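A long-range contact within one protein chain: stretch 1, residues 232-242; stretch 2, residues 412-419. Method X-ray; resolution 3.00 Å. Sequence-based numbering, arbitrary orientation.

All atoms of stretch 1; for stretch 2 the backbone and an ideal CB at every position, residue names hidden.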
# COMPACT_ATOMS: atom_id res chain seq x y z
N TYR B 232 24.13 1.03 -4.30
CA TYR B 232 23.68 1.49 -2.98
C TYR B 232 22.18 1.26 -2.87
O TYR B 232 21.72 0.60 -1.93
CB TYR B 232 24.01 2.97 -2.73
CG TYR B 232 25.50 3.30 -2.70
CD1 TYR B 232 26.39 2.56 -1.93
CD2 TYR B 232 26.01 4.36 -3.45
CE1 TYR B 232 27.75 2.86 -1.91
CE2 TYR B 232 27.37 4.67 -3.44
CZ TYR B 232 28.23 3.91 -2.67
OH TYR B 232 29.57 4.22 -2.66
N LYS B 233 21.43 1.78 -3.85
CA LYS B 233 19.96 1.63 -3.88
C LYS B 233 19.57 0.16 -3.81
O LYS B 233 18.62 -0.22 -3.11
CB LYS B 233 19.39 2.28 -5.15
CG LYS B 233 18.02 1.75 -5.58
CD LYS B 233 16.84 2.35 -4.82
CE LYS B 233 16.01 3.29 -5.70
NZ LYS B 233 14.92 3.97 -4.95
N GLU B 234 20.32 -0.66 -4.53
CA GLU B 234 20.14 -2.11 -4.54
C GLU B 234 20.31 -2.66 -3.13
O GLU B 234 19.41 -3.33 -2.60
CB GLU B 234 21.19 -2.72 -5.47
CG GLU B 234 20.76 -3.94 -6.26
CD GLU B 234 21.57 -4.10 -7.53
OE1 GLU B 234 22.73 -3.62 -7.58
OE2 GLU B 234 21.04 -4.69 -8.49
N LEU B 235 21.46 -2.36 -2.53
CA LEU B 235 21.79 -2.79 -1.17
C LEU B 235 20.75 -2.32 -0.17
O LEU B 235 20.33 -3.08 0.69
CB LEU B 235 23.17 -2.26 -0.77
CG LEU B 235 23.66 -2.50 0.67
CD1 LEU B 235 23.43 -3.93 1.12
CD2 LEU B 235 25.13 -2.13 0.78
N ARG B 236 20.33 -1.06 -0.29
CA ARG B 236 19.31 -0.53 0.59
C ARG B 236 18.05 -1.39 0.55
O ARG B 236 17.46 -1.70 1.58
CB ARG B 236 18.97 0.90 0.21
CG ARG B 236 18.17 1.65 1.26
CD ARG B 236 18.18 3.15 0.97
NE ARG B 236 17.42 3.49 -0.24
CZ ARG B 236 17.74 4.44 -1.12
NH1 ARG B 236 18.84 5.19 -0.96
NH2 ARG B 236 16.96 4.65 -2.18
N GLU B 237 17.65 -1.79 -0.65
CA GLU B 237 16.45 -2.60 -0.80
C GLU B 237 16.62 -3.90 -0.00
O GLU B 237 15.75 -4.27 0.77
CB GLU B 237 16.15 -2.89 -2.28
CG GLU B 237 14.67 -2.77 -2.67
CD GLU B 237 14.31 -1.43 -3.30
OE1 GLU B 237 15.14 -0.84 -4.01
OE2 GLU B 237 13.16 -0.97 -3.10
N LEU B 238 17.77 -4.56 -0.16
CA LEU B 238 18.04 -5.81 0.58
C LEU B 238 18.19 -5.58 2.07
O LEU B 238 17.87 -6.45 2.87
CB LEU B 238 19.32 -6.50 0.08
CG LEU B 238 19.26 -7.56 -1.02
CD1 LEU B 238 17.92 -8.29 -1.04
CD2 LEU B 238 19.54 -6.96 -2.39
N SER B 239 18.71 -4.42 2.44
CA SER B 239 18.96 -4.10 3.84
C SER B 239 17.66 -4.05 4.64
O SER B 239 17.63 -4.44 5.80
CB SER B 239 19.67 -2.75 3.94
OG SER B 239 20.03 -2.47 5.28
N TYR B 240 16.60 -3.59 4.00
CA TYR B 240 15.32 -3.39 4.69
C TYR B 240 14.61 -4.71 5.05
O TYR B 240 13.91 -4.77 6.06
CB TYR B 240 14.42 -2.50 3.83
CG TYR B 240 13.02 -2.34 4.37
CD1 TYR B 240 12.81 -1.92 5.68
CD2 TYR B 240 11.91 -2.61 3.58
CE1 TYR B 240 11.53 -1.78 6.19
CE2 TYR B 240 10.63 -2.47 4.07
CZ TYR B 240 10.44 -2.06 5.38
OH TYR B 240 9.17 -1.91 5.88
N MSE B 241 14.84 -5.76 4.26
CA MSE B 241 13.96 -6.95 4.27
C MSE B 241 14.17 -8.09 5.24
O MSE B 241 13.26 -8.90 5.39
CB MSE B 241 13.94 -7.56 2.87
CG MSE B 241 13.53 -6.55 1.80
SE MSE B 241 11.67 -5.91 2.04
CE MSE B 241 11.61 -4.60 0.56
N GLY B 242 15.31 -8.22 5.91
CA GLY B 242 16.47 -7.35 5.79
C GLY B 242 17.72 -8.12 6.15
O GLY B 242 18.01 -8.35 7.32
N UNK B 412 6.27 -0.33 -6.49
CA UNK B 412 6.91 0.50 -5.47
C UNK B 412 8.31 0.93 -5.90
O UNK B 412 8.74 2.02 -5.56
CB UNK B 412 6.98 -0.25 -4.14
N UNK B 413 8.99 0.08 -6.67
CA UNK B 413 10.39 0.30 -7.00
C UNK B 413 10.80 -0.40 -8.28
O UNK B 413 10.50 -1.57 -8.48
CB UNK B 413 11.28 -0.17 -5.85
N UNK B 414 11.54 0.29 -9.14
CA UNK B 414 11.90 -0.25 -10.44
C UNK B 414 12.80 -1.50 -10.39
O UNK B 414 12.80 -2.30 -11.31
CB UNK B 414 12.60 0.84 -11.25
N UNK B 415 13.54 -1.67 -9.30
CA UNK B 415 14.52 -2.74 -9.20
C UNK B 415 14.11 -3.83 -8.19
O UNK B 415 14.97 -4.44 -7.55
CB UNK B 415 15.88 -2.15 -8.81
N UNK B 416 12.81 -4.10 -8.08
CA UNK B 416 12.33 -4.87 -6.94
C UNK B 416 10.89 -5.39 -7.04
O UNK B 416 9.95 -4.60 -7.12
CB UNK B 416 12.45 -4.00 -5.68
N UNK B 417 10.72 -6.71 -7.05
CA UNK B 417 9.39 -7.32 -6.88
C UNK B 417 9.27 -8.00 -5.52
O UNK B 417 10.13 -8.82 -5.15
CB UNK B 417 9.12 -8.33 -7.99
N UNK B 418 8.20 -7.67 -4.81
CA UNK B 418 7.92 -8.26 -3.51
C UNK B 418 6.70 -9.15 -3.62
O UNK B 418 5.68 -8.78 -4.19
CB UNK B 418 7.71 -7.18 -2.45
N UNK B 419 6.84 -10.35 -3.08
CA UNK B 419 5.80 -11.35 -3.11
C UNK B 419 5.52 -11.72 -1.68
O UNK B 419 6.45 -11.86 -0.89
CB UNK B 419 6.19 -12.57 -3.95

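Stretch 1 is a helix over most of its length. Lys233, Glu237 and Met241 point their CA-to-CB bonds toward stretch 2, four residues apart in sequence, so they offer it in order an aliphatic chain, a carboxylate and the selenoether side chain of Met241, a selenomethionine.

Position 412 comes first. Its CA-to-CB bond runs sideways, and no atom of stretch 1 lies within 5.5 Å of the ideal CB. Stretch 1 sets little limit here, and many side chains would suit. The deposited residue is Ser412. It makes no contact with the helix, and its OG is hydrogen-bonded elsewhere in the structure.

Position 413 points toward the helix. The ideal CB is 3.4 Å from Glu237 OE2, so a small side chain is favoured, and one with a donor would answer the carboxylate. Serine or threonine would be natural candidates; alanine would fit but leave the oxygen without a donor from here. The residue is Ser413. Its OG donates a weak hydrogen bond to Glu237 OE2 at 3.3 Å. The same OG accepts a weak bond from the backbone N of 415, also 3.3 Å. The hydroxyl thus links the helix to the type I turn that runs from 413 to 416.

Position 414 lies inside that turn, with phi/psi of -64/-24. Its CB points sideways and has nothing of stretch 1 within 5.5 Å. A polar or charged residue would be at ease, among others. It is Glu414, whose side chain leads away from the helix.

Position 415 points toward stretch 1 across an open gap. The ideal CB is 5.0 Å from Glu237 OE1 and 5.5 Å from Lys233 CG. There is room for a medium or long side chain. An aliphatic one could pack on the methylenes of Lys233, while a basic or polar one could address the carboxylate. The choice is Ile415, with chi1 near 57° (p) and chi2 near 160° (t). Its CD1 reaches the helix surface, 3.3 Å from Lys233 CG and 3.8 Å from Glu234 CA. Ile415 CD1 also lies 3.5 Å from Glu237 OE1; a methyl cannot donate a hydrogen bond there. Of the residues in stretch 2, this one has the largest area covered by the helix.

Position 416 begins the strand and points toward the helix. The ideal CB is 3.9 Å from Glu237 CG, so a side chain of modest size is plausible, polar or apolar. Asn416 is found. Its ND2 comes to 3.7 Å from Glu237 OE2, near the carboxylate but not hydrogen-bonded to it.

Position 417 is out of reach of the helix, so stretch 1 gives no guide. It is Val417, a common strand residue.

Position 418 points toward stretch 1, but its ideal CB has no neighbour there within 5.5 Å. A longer apolar side chain could approach the Met241 methyl. Ile418 does so: its CG1 is 4.3 Å from Met241 CE, a loose apolar contact.

Position 419 is again out of reach; the extended backbone (phi/psi -124/138) would suit a beta-branched residue, among others. It is Val419.

Stretch 2 (412-419) SSEINVIV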
# COMPACT_ATOMS: atom_id res chain seq x y z
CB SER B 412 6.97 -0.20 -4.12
OG SER B 412 7.67 -1.43 -4.20
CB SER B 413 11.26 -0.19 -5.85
OG SER B 413 12.50 -0.65 -6.33
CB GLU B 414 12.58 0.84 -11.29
CG GLU B 414 11.65 1.97 -11.72
CD GLU B 414 11.90 2.44 -13.15
OE1 GLU B 414 13.00 2.98 -13.43
OE2 GLU B 414 10.98 2.26 -13.99
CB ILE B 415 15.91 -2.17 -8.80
CG1 ILE B 415 15.83 -1.39 -7.49
CG2 ILE B 415 16.44 -1.26 -9.90
CD1 ILE B 415 17.18 -1.23 -6.82
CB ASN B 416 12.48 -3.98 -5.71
CG ASN B 416 11.63 -4.41 -4.54
OD1 ASN B 416 11.83 -5.48 -3.98
ND2 ASN B 416 10.70 -3.56 -4.14
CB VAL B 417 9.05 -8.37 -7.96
CG1 VAL B 417 7.69 -8.98 -7.67
CG2 VAL B 417 9.07 -7.74 -9.33
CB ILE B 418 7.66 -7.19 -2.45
CG1 ILE B 418 8.84 -6.23 -2.35
CG2 ILE B 418 7.41 -7.84 -1.10
CD1 ILE B 418 8.41 -4.77 -2.36
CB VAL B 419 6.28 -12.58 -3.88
CG1 VAL B 419 5.85 -13.85 -3.17
CG2 VAL B 419 5.76 -12.56 -5.30
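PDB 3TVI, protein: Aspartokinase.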